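PDB 3NZN: glutaredoxin from Methanosarcina mazei, which is probably a thiol-disulfide oxidoreductase of the thioredoxin superfamily, passing electrons through a pair of redox-active cysteines. Local coordinates for residues Arg21-Cys32 with Ser77-Asp85. Residues are numbered along the deposited sequence; the frame is centred on the assembly and turned at random.
With SO4 (sulfate ion), chain D.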
loop_
_atom_site.group_PDB
_atom_site.type_symbol
_atom_site.label_atom_id
_atom_site.label_comp_id
_atom_site.label_asym_id
_atom_site.label_seq_id
_atom_site.Cartn_x
_atom_site.Cartn_y
_atom_site.Cartn_z
ATOM N N ARG A 21 -28.212 -5.124 10.556
ATOM C CA ARG A 21 -28.312 -5.775 9.272
ATOM C C ARG A 21 -27.221 -6.864 9.108
ATOM O O ARG A 21 -26.883 -7.218 7.994
ATOM C CB ARG A 21 -28.218 -4.760 8.128
ATOM C CG ARG A 21 -29.245 -3.673 8.225
ATOM C CD ARG A 21 -30.700 -4.194 8.143
ATOM N NE ARG A 21 -30.864 -4.910 6.881
ATOM C CZ ARG A 21 -31.937 -5.682 6.643
ATOM N NH1 ARG A 21 -32.874 -5.872 7.570
ATOM N NH2 ARG A 21 -31.989 -6.302 5.503
ATOM N N GLY A 22 -26.724 -7.338 10.226
ATOM C CA GLY A 22 -25.654 -8.325 10.248
ATOM C C GLY A 22 -24.274 -7.673 10.053
ATOM O O GLY A 22 -24.080 -6.496 10.220
ATOM N N LYS A 23 -23.306 -8.456 9.634
ATOM C CA LYS A 23 -21.936 -7.975 9.522
ATOM C C LYS A 23 -21.868 -7.122 8.252
ATOM O O LYS A 23 -22.100 -7.604 7.162
ATOM C CB LYS A 23 -20.974 -9.130 9.465
ATOM C CG LYS A 23 -19.482 -8.615 9.412
ATOM C CD LYS A 23 -19.019 -7.794 10.646
ATOM C CE LYS A 23 -17.549 -7.488 10.597
ATOM N NZ LYS A 23 -17.077 -7.283 11.951
ATOM N N VAL A 24 -21.482 -5.881 8.401
ATOM C CA VAL A 24 -21.272 -4.981 7.300
ATOM C C VAL A 24 -19.933 -4.259 7.590
ATOM O O VAL A 24 -19.838 -3.615 8.596
ATOM C CB VAL A 24 -22.398 -3.953 7.175
ATOM C CG1 VAL A 24 -22.223 -2.922 6.060
ATOM C CG2 VAL A 24 -23.804 -4.682 6.996
ATOM N N ILE A 25 -18.975 -4.404 6.658
ATOM C CA ILE A 25 -17.637 -3.814 6.881
ATOM C C ILE A 25 -17.145 -3.122 5.611
ATOM O O ILE A 25 -17.160 -3.656 4.591
ATOM C CB ILE A 25 -16.650 -4.841 7.439
ATOM C CG1 ILE A 25 -15.285 -4.170 7.716
ATOM C CG2 ILE A 25 -16.482 -5.925 6.530
ATOM C CD1 ILE A 25 -14.525 -4.900 8.750
ATOM N N MET A 26 -16.811 -1.849 5.813
ATOM C CA MET A 26 -16.195 -1.081 4.729
ATOM C C MET A 26 -14.663 -0.958 4.958
ATOM O O MET A 26 -14.253 -0.473 5.930
ATOM C CB MET A 26 -16.787 0.343 4.627
ATOM C CG MET A 26 -16.230 1.162 3.402
ATOM S SD MET A 26 -16.358 3.011 3.511
ATOM C CE MET A 26 -17.277 2.999 4.991
ATOM N N TYR A 27 -13.923 -1.536 4.008
ATOM C CA TYR A 27 -12.468 -1.284 3.929
ATOM C C TYR A 27 -12.221 -0.055 3.058
ATOM O O TYR A 27 -12.620 0.012 1.987
ATOM C CB TYR A 27 -11.733 -2.495 3.390
ATOM C CG TYR A 27 -11.817 -3.651 4.352
ATOM C CD1 TYR A 27 -10.874 -3.816 5.357
ATOM C CD2 TYR A 27 -12.807 -4.613 4.237
ATOM C CE1 TYR A 27 -10.948 -4.890 6.242
ATOM C CE2 TYR A 27 -12.875 -5.683 5.138
ATOM C CZ TYR A 27 -11.968 -5.802 6.102
ATOM O OH TYR A 27 -12.137 -6.909 6.910
ATOM N N GLY A 28 -11.496 0.895 3.661
ATOM C CA GLY A 28 -11.210 2.120 2.954
ATOM C C GLY A 28 -9.787 2.637 3.222
ATOM O O GLY A 28 -8.994 1.948 3.876
ATOM N N LEU A 29 -9.519 3.826 2.765
ATOM C CA LEU A 29 -8.290 4.550 3.081
ATOM C C LEU A 29 -8.690 5.856 3.768
ATOM O O LEU A 29 -9.729 6.422 3.439
ATOM C CB LEU A 29 -7.508 4.874 1.795
ATOM C CG LEU A 29 -7.119 3.705 0.912
ATOM C CD1 LEU A 29 -6.443 4.106 -0.375
ATOM C CD2 LEU A 29 -6.325 2.616 1.624
ATOM N N SER A 30 -7.864 6.354 4.663
ATOM C CA SER A 30 -8.135 7.545 5.364
ATOM C C SER A 30 -8.254 8.814 4.495
ATOM O O SER A 30 -8.896 9.760 4.821
ATOM C CB SER A 30 -7.193 7.717 6.518
ATOM O OG SER A 30 -5.887 8.037 6.015
ATOM N N THR A 31 -7.543 8.769 3.385
ATOM C CA THR A 31 -7.516 9.770 2.312
ATOM C C THR A 31 -8.226 9.174 1.126
ATOM O O THR A 31 -7.634 8.391 0.441
ATOM C CB THR A 31 -6.083 9.959 1.855
ATOM O OG1 THR A 31 -5.746 8.622 1.389
ATOM C CG2 THR A 31 -5.287 10.425 2.985
ATOM N N CYS A 32 -9.516 9.183 1.040
ATOM C CA CYS A 32 -10.240 8.577 -0.064
ATOM C C CYS A 32 -11.656 9.193 0.010
ATOM O O CYS A 32 -12.475 8.863 0.847
ATOM C CB CYS A 32 -10.315 7.071 0.074
ATOM S SG CYS A 32 -11.448 6.126 -0.893
ATOM N N SER A 77 -8.830 -2.549 -4.130
ATOM C CA SER A 77 -9.238 -1.183 -4.331
ATOM C C SER A 77 -10.269 -0.789 -3.262
ATOM O O SER A 77 -10.835 -1.641 -2.587
ATOM C CB SER A 77 -9.708 -0.949 -5.708
ATOM O OG SER A 77 -10.881 -1.710 -5.988
ATOM N N PHE A 78 -10.480 0.504 -3.165
ATOM C CA PHE A 78 -11.169 1.082 -2.004
ATOM C C PHE A 78 -12.144 2.163 -2.457
ATOM O O PHE A 78 -11.812 2.994 -3.300
ATOM C CB PHE A 78 -10.141 1.720 -1.050
ATOM C CG PHE A 78 -9.161 0.695 -0.590
ATOM C CD1 PHE A 78 -9.458 -0.168 0.456
ATOM C CD2 PHE A 78 -7.933 0.455 -1.256
ATOM C CE1 PHE A 78 -8.615 -1.152 0.828
ATOM C CE2 PHE A 78 -7.098 -0.562 -0.857
ATOM C CZ PHE A 78 -7.424 -1.347 0.126
ATOM N N PRO A 79 -13.369 2.212 -1.881
ATOM C CA PRO A 79 -13.786 1.327 -0.846
ATOM C C PRO A 79 -14.179 -0.062 -1.331
ATOM O O PRO A 79 -14.609 -0.225 -2.457
ATOM C CB PRO A 79 -15.072 2.019 -0.324
ATOM C CG PRO A 79 -15.568 2.821 -1.498
ATOM C CD PRO A 79 -14.279 3.280 -2.188
ATOM N N THR A 80 -14.040 -1.054 -0.459
ATOM C CA THR A 80 -14.658 -2.372 -0.639
ATOM C C THR A 80 -15.523 -2.578 0.620
ATOM O O THR A 80 -15.072 -2.610 1.737
ATOM C CB THR A 80 -13.648 -3.474 -0.754
ATOM O OG1 THR A 80 -12.854 -3.289 -1.932
ATOM C CG2 THR A 80 -14.243 -4.780 -0.863
ATOM N N THR A 81 -16.858 -2.739 0.331
ATOM C CA THR A 81 -17.834 -2.945 1.393
ATOM C C THR A 81 -18.330 -4.366 1.307
ATOM O O THR A 81 -18.796 -4.766 0.226
ATOM C CB THR A 81 -19.014 -1.915 1.218
ATOM O OG1 THR A 81 -18.487 -0.611 1.299
ATOM C CG2 THR A 81 -19.983 -2.141 2.409
ATOM N N ILE A 82 -18.189 -5.101 2.363
ATOM C CA ILE A 82 -18.522 -6.539 2.396
ATOM C C ILE A 82 -19.728 -6.694 3.313
ATOM O O ILE A 82 -19.707 -6.370 4.482
ATOM C CB ILE A 82 -17.328 -7.406 2.841
ATOM C CG1 ILE A 82 -16.090 -7.121 1.961
ATOM C CG2 ILE A 82 -17.741 -8.881 2.724
ATOM C CD1 ILE A 82 -14.751 -7.581 2.587
ATOM N N ILE A 83 -20.790 -7.281 2.737
ATOM C CA ILE A 83 -22.079 -7.387 3.382
ATOM C C ILE A 83 -22.410 -8.864 3.624
ATOM O O ILE A 83 -22.451 -9.658 2.708
ATOM C CB ILE A 83 -23.205 -6.746 2.530
ATOM C CG1 ILE A 83 -22.901 -5.279 2.327
ATOM C CG2 ILE A 83 -24.627 -6.946 3.191
ATOM C CD1 ILE A 83 -23.731 -4.547 1.320
ATOM N N ASN A 84 -22.530 -9.167 4.924
ATOM C CA ASN A 84 -22.907 -10.519 5.388
ATOM C C ASN A 84 -21.978 -11.599 4.865
ATOM O O ASN A 84 -22.378 -12.713 4.688
ATOM C CB ASN A 84 -24.361 -10.842 5.095
ATOM C CG ASN A 84 -25.318 -9.795 5.588
ATOM O OD1 ASN A 84 -25.191 -9.335 6.719
ATOM N ND2 ASN A 84 -26.202 -9.369 4.782
ATOM N N ASP A 85 -20.731 -11.236 4.702
ATOM C CA ASP A 85 -19.637 -12.160 4.256
ATOM C C ASP A 85 -19.966 -12.728 2.917
ATOM O O ASP A 85 -19.434 -13.823 2.587
ATOM C CB ASP A 85 -19.392 -13.245 5.291
ATOM C CG ASP A 85 -18.003 -13.845 5.223
ATOM O OD1 ASP A 85 -17.095 -13.181 4.737
ATOM O OD2 ASP A 85 -17.883 -15.003 5.687
HETATM S S SO4 D . -24.660 -12.251 9.090
HETATM O O1 SO4 D . -23.831 -13.223 9.778
HETATM O O2 SO4 D . -25.713 -11.822 10.090
HETATM O O3 SO4 D . -23.544 -11.240 8.893
HETATM O O4 SO4 D . -25.210 -12.919 7.815
HETATM O O HOH W 1 -19.482 -8.906 5.876
#
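Main-chain bonds between I25 and I82 and between Y27 and T80 set the register of two antiparallel strands, 24-28 and 80-83, whose short segments run at 166° to each other, 4.6 Å apart at the closest approach of their axes. Each of these pairs exchanges two hydrogen bonds; the straightest runs from I82 N to I25 O at 2.8 Å. Beyond the strand end, N84 N donates to K23 O, and a water also donates to that carbonyl while accepting from D85 N. K23 N donates a hydrogen bond to O3 of a sulfate ion, probably from the crystallisation liquor, whereas its side chain leads away to a salt bridge with D50.

Side-chain packing divides between the two faces of the sheet. On one, the I25 and I82 side chains run side by side, and CD1 of I82 leans on CE2 of the Y27 ring at 3.7 Å; helix 59-72 covers Y27 and I82. On the other, M26 has its CG anti to the backbone N (chi1 -176°), which lays it beside P79, with M26 CG 4.0 Å from P79 CB; the same CG passes the T81 hydroxyl oxygen, OG1, at 3.6 Å. Helix 33-45 packs over this side.

The pairing illustrates how the thioredoxin fold builds the end where the active site lies in glutaredoxins, and probably here: strand 24-28 leads through a short loop to the CxxC motif, where C32, disulfide-bonded to C35, precedes a helix, and its neighbour carries the cis-proline, P79, whose CD lies 4.2 Å from C32 SG.

The F78 ring takes a methyl over its face. L29 crosses it at about a right angle, its CD2 in a CH-pi contact 4.0 Å from the ring centroid, while Y27 O lies at the ring's edge, near its plane, 3.5 Å from F78 CD1. An alanine in place of F78 would remove the ring, and L29 would probably lose the flat surface against which its methyl rests and become freer to turn.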